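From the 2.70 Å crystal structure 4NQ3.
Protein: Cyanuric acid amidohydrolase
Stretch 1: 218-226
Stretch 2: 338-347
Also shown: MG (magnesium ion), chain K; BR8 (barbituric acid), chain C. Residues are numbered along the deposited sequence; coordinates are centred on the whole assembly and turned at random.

Stretch 1 218-226: LWSARASCS
Stretch 2, residues 338-347: HQGPDGGGPV

Two segments far apart in one chain meet here through a single beta bridge, Ser220 with Gln339 (CA to CA 5.3 Å). The register runs parallel: Trp219 sits against His338, Ser220 against Gln339 and Ala221 against Gly340.

The contact opens with Leu218 (phi/psi -84/115), whose carbonyl O takes a short, nearly straight hydrogen bond from His338 ND1 at 2.6 Å. With chi1 m and chi2 -73°, the imidazole offers its edge to that carbonyl.

Trp219 is extended (-155/159), its CB directed toward the other stretch. Chi1 p and chi2 -95° spread the indole so that Pro341 CD lies 3.8 Å from the centroid of the Trp219 six-membered ring, almost on its normal: a CH-pi contact between a polarised proline CH and an aromatic face.

Ser220 (-100/143) makes both bridge bonds, Ser220 N to His338 O at 3.0 Å and Gly340 N to Ser220 O at 2.9 Å, so its backbone straddles Gln339. Its OG (chi1 t) turns back to accept from Arg222 N at 2.7 Å and Ala223 N at 2.9 Å, bracing the bend through Ala221 (-85/2) and Arg222 (-129/-11).

Pro346 packs against this bend, its CB 3.5 Å from Ala221 O and its CG 3.2 Å from Ala223 O. Strand begins at Ala223, whose CB lies 4.0 Å from Gln339 CG. Gln339 (chi m, t, 62°) then reaches along to Cys225, where Cys225 N donates to Gln339 OE1 at 2.8 Å, a side-chain amide serving an extended backbone.

After the bridge in sequence, a type II turn from Pro341 to Gly344 closes with Gly344 N to Pro341 O at 2.9 Å. Magnesium gathers Gln339 O (2.4 Å), Pro341 O (2.5 Å) and Gly344 O (2.6 Å). Gly340 (79/176) and Gly343 (97/-10) adopt angles that call for glycine.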

# COMPACT_ATOMS: atom_id res chain seq x y z
N LEU A 218 7.64 -25.86 18.24
CA LEU A 218 6.37 -26.54 18.41
C LEU A 218 5.48 -26.20 17.23
O LEU A 218 5.13 -25.04 17.04
CB LEU A 218 5.69 -26.09 19.70
CG LEU A 218 6.53 -26.15 20.96
CD1 LEU A 218 5.81 -25.42 22.06
CD2 LEU A 218 6.81 -27.58 21.35
N TRP A 219 5.13 -27.20 16.42
CA TRP A 219 4.22 -26.96 15.33
C TRP A 219 3.49 -28.22 14.90
O TRP A 219 3.91 -29.33 15.20
CB TRP A 219 4.93 -26.34 14.11
CG TRP A 219 6.15 -27.06 13.63
CD1 TRP A 219 7.45 -26.78 13.96
CD2 TRP A 219 6.20 -28.16 12.70
NE1 TRP A 219 8.29 -27.65 13.30
CE2 TRP A 219 7.55 -28.50 12.52
CE3 TRP A 219 5.22 -28.88 12.00
CZ2 TRP A 219 7.96 -29.53 11.68
CZ3 TRP A 219 5.64 -29.92 11.16
CH2 TRP A 219 6.99 -30.23 11.01
N SER A 220 2.36 -28.01 14.23
CA SER A 220 1.56 -29.08 13.65
C SER A 220 1.82 -29.19 12.16
O SER A 220 1.99 -28.18 11.47
CB SER A 220 0.06 -28.83 13.89
OG SER A 220 -0.70 -29.54 12.93
N ALA A 221 1.84 -30.41 11.66
CA ALA A 221 1.96 -30.62 10.22
C ALA A 221 0.59 -30.54 9.53
O ALA A 221 0.48 -30.73 8.32
CB ALA A 221 2.62 -31.97 9.94
N ARG A 222 -0.46 -30.27 10.30
CA ARG A 222 -1.77 -30.33 9.70
C ARG A 222 -2.62 -29.10 9.93
O ARG A 222 -3.65 -28.90 9.27
CB ARG A 222 -2.47 -31.59 10.19
CG ARG A 222 -2.06 -32.75 9.33
CD ARG A 222 -2.17 -34.08 9.99
NE ARG A 222 -1.23 -34.22 11.09
CZ ARG A 222 -1.31 -35.19 11.98
NH1 ARG A 222 -2.26 -36.10 11.86
NH2 ARG A 222 -0.45 -35.26 12.98
N ALA A 223 -2.15 -28.23 10.82
CA ALA A 223 -2.87 -27.00 11.14
C ALA A 223 -2.88 -26.02 9.97
O ALA A 223 -1.85 -25.79 9.34
CB ALA A 223 -2.26 -26.34 12.39
N SER A 224 -4.05 -25.46 9.68
CA SER A 224 -4.12 -24.34 8.77
C SER A 224 -5.07 -23.27 9.33
O SER A 224 -6.27 -23.45 9.35
CB SER A 224 -4.57 -24.79 7.40
OG SER A 224 -4.81 -23.66 6.58
N CYS A 225 -4.52 -22.17 9.82
CA CYS A 225 -5.34 -21.17 10.50
C CYS A 225 -5.42 -19.85 9.76
O CYS A 225 -4.43 -19.35 9.23
CB CYS A 225 -4.79 -20.95 11.88
SG CYS A 225 -4.72 -22.54 12.70
N SER A 226 -6.62 -19.29 9.73
CA SER A 226 -6.92 -18.07 9.00
C SER A 226 -7.73 -17.15 9.92
O SER A 226 -8.78 -17.54 10.45
CB SER A 226 -7.68 -18.39 7.72
OG SER A 226 -8.04 -17.22 7.03
N HIS A 338 3.28 -21.74 14.06
CA HIS A 338 3.08 -23.12 14.53
C HIS A 338 2.39 -24.00 13.51
O HIS A 338 1.85 -25.06 13.85
CB HIS A 338 2.28 -23.13 15.83
CG HIS A 338 2.90 -22.31 16.91
ND1 HIS A 338 4.04 -22.70 17.58
CD2 HIS A 338 2.56 -21.10 17.41
CE1 HIS A 338 4.37 -21.77 18.46
NE2 HIS A 338 3.48 -20.79 18.38
N GLN A 339 2.41 -23.56 12.25
CA GLN A 339 1.86 -24.37 11.16
C GLN A 339 3.00 -24.79 10.25
O GLN A 339 3.39 -24.07 9.34
CB GLN A 339 0.80 -23.58 10.42
CG GLN A 339 -0.24 -23.05 11.39
CD GLN A 339 -1.01 -21.87 10.84
OE1 GLN A 339 -1.71 -21.97 9.83
NE2 GLN A 339 -0.87 -20.73 11.49
N GLY A 340 3.58 -25.94 10.52
CA GLY A 340 4.81 -26.30 9.85
C GLY A 340 5.93 -25.55 10.53
O GLY A 340 5.68 -24.75 11.43
N PRO A 341 7.17 -25.80 10.11
CA PRO A 341 8.39 -25.16 10.60
C PRO A 341 8.43 -23.66 10.33
O PRO A 341 7.64 -23.18 9.51
CB PRO A 341 9.47 -25.84 9.79
CG PRO A 341 8.78 -26.29 8.54
CD PRO A 341 7.44 -26.74 9.01
N ASP A 342 9.32 -22.92 10.98
CA ASP A 342 9.41 -21.50 10.67
C ASP A 342 9.79 -21.29 9.20
O ASP A 342 10.86 -21.73 8.74
CB ASP A 342 10.43 -20.78 11.56
CG ASP A 342 10.61 -19.31 11.16
OD1 ASP A 342 9.72 -18.48 11.49
OD2 ASP A 342 11.64 -18.99 10.51
N GLY A 343 8.92 -20.59 8.47
CA GLY A 343 9.19 -20.32 7.07
C GLY A 343 8.49 -21.32 6.18
O GLY A 343 8.45 -21.16 4.96
N GLY A 344 7.95 -22.37 6.77
CA GLY A 344 7.21 -23.35 5.99
C GLY A 344 5.72 -23.37 6.32
O GLY A 344 5.17 -22.45 6.93
N GLY A 345 5.06 -24.43 5.88
CA GLY A 345 3.65 -24.57 6.15
C GLY A 345 3.15 -25.85 5.54
O GLY A 345 3.78 -26.42 4.63
N PRO A 346 2.01 -26.34 6.04
CA PRO A 346 1.37 -27.53 5.46
C PRO A 346 0.84 -27.24 4.07
O PRO A 346 0.45 -26.10 3.74
CB PRO A 346 0.21 -27.80 6.42
CG PRO A 346 0.59 -27.10 7.69
CD PRO A 346 1.31 -25.86 7.24
N VAL A 347 0.85 -28.27 3.24
CA VAL A 347 0.12 -28.20 1.99
C VAL A 347 -0.63 -29.52 1.86
O VAL A 347 -0.11 -30.57 2.22
CB VAL A 347 1.04 -27.96 0.79
CG1 VAL A 347 2.08 -29.04 0.71
CG2 VAL A 347 0.23 -27.97 -0.45
MG MG K . 5.21 -22.53 9.53
N1 BR8 C . -6.56 -14.12 7.15
C2 BR8 C . -6.90 -13.95 5.85
O2 BR8 C . -7.91 -13.32 5.60
N3 BR8 C . -6.13 -14.47 4.86
C4 BR8 C . -4.94 -15.20 5.14
O4 BR8 C . -4.26 -15.64 4.22
C5 BR8 C . -4.47 -15.49 6.56
C6 BR8 C . -5.43 -14.84 7.54
O8 BR8 C . -5.22 -14.93 8.73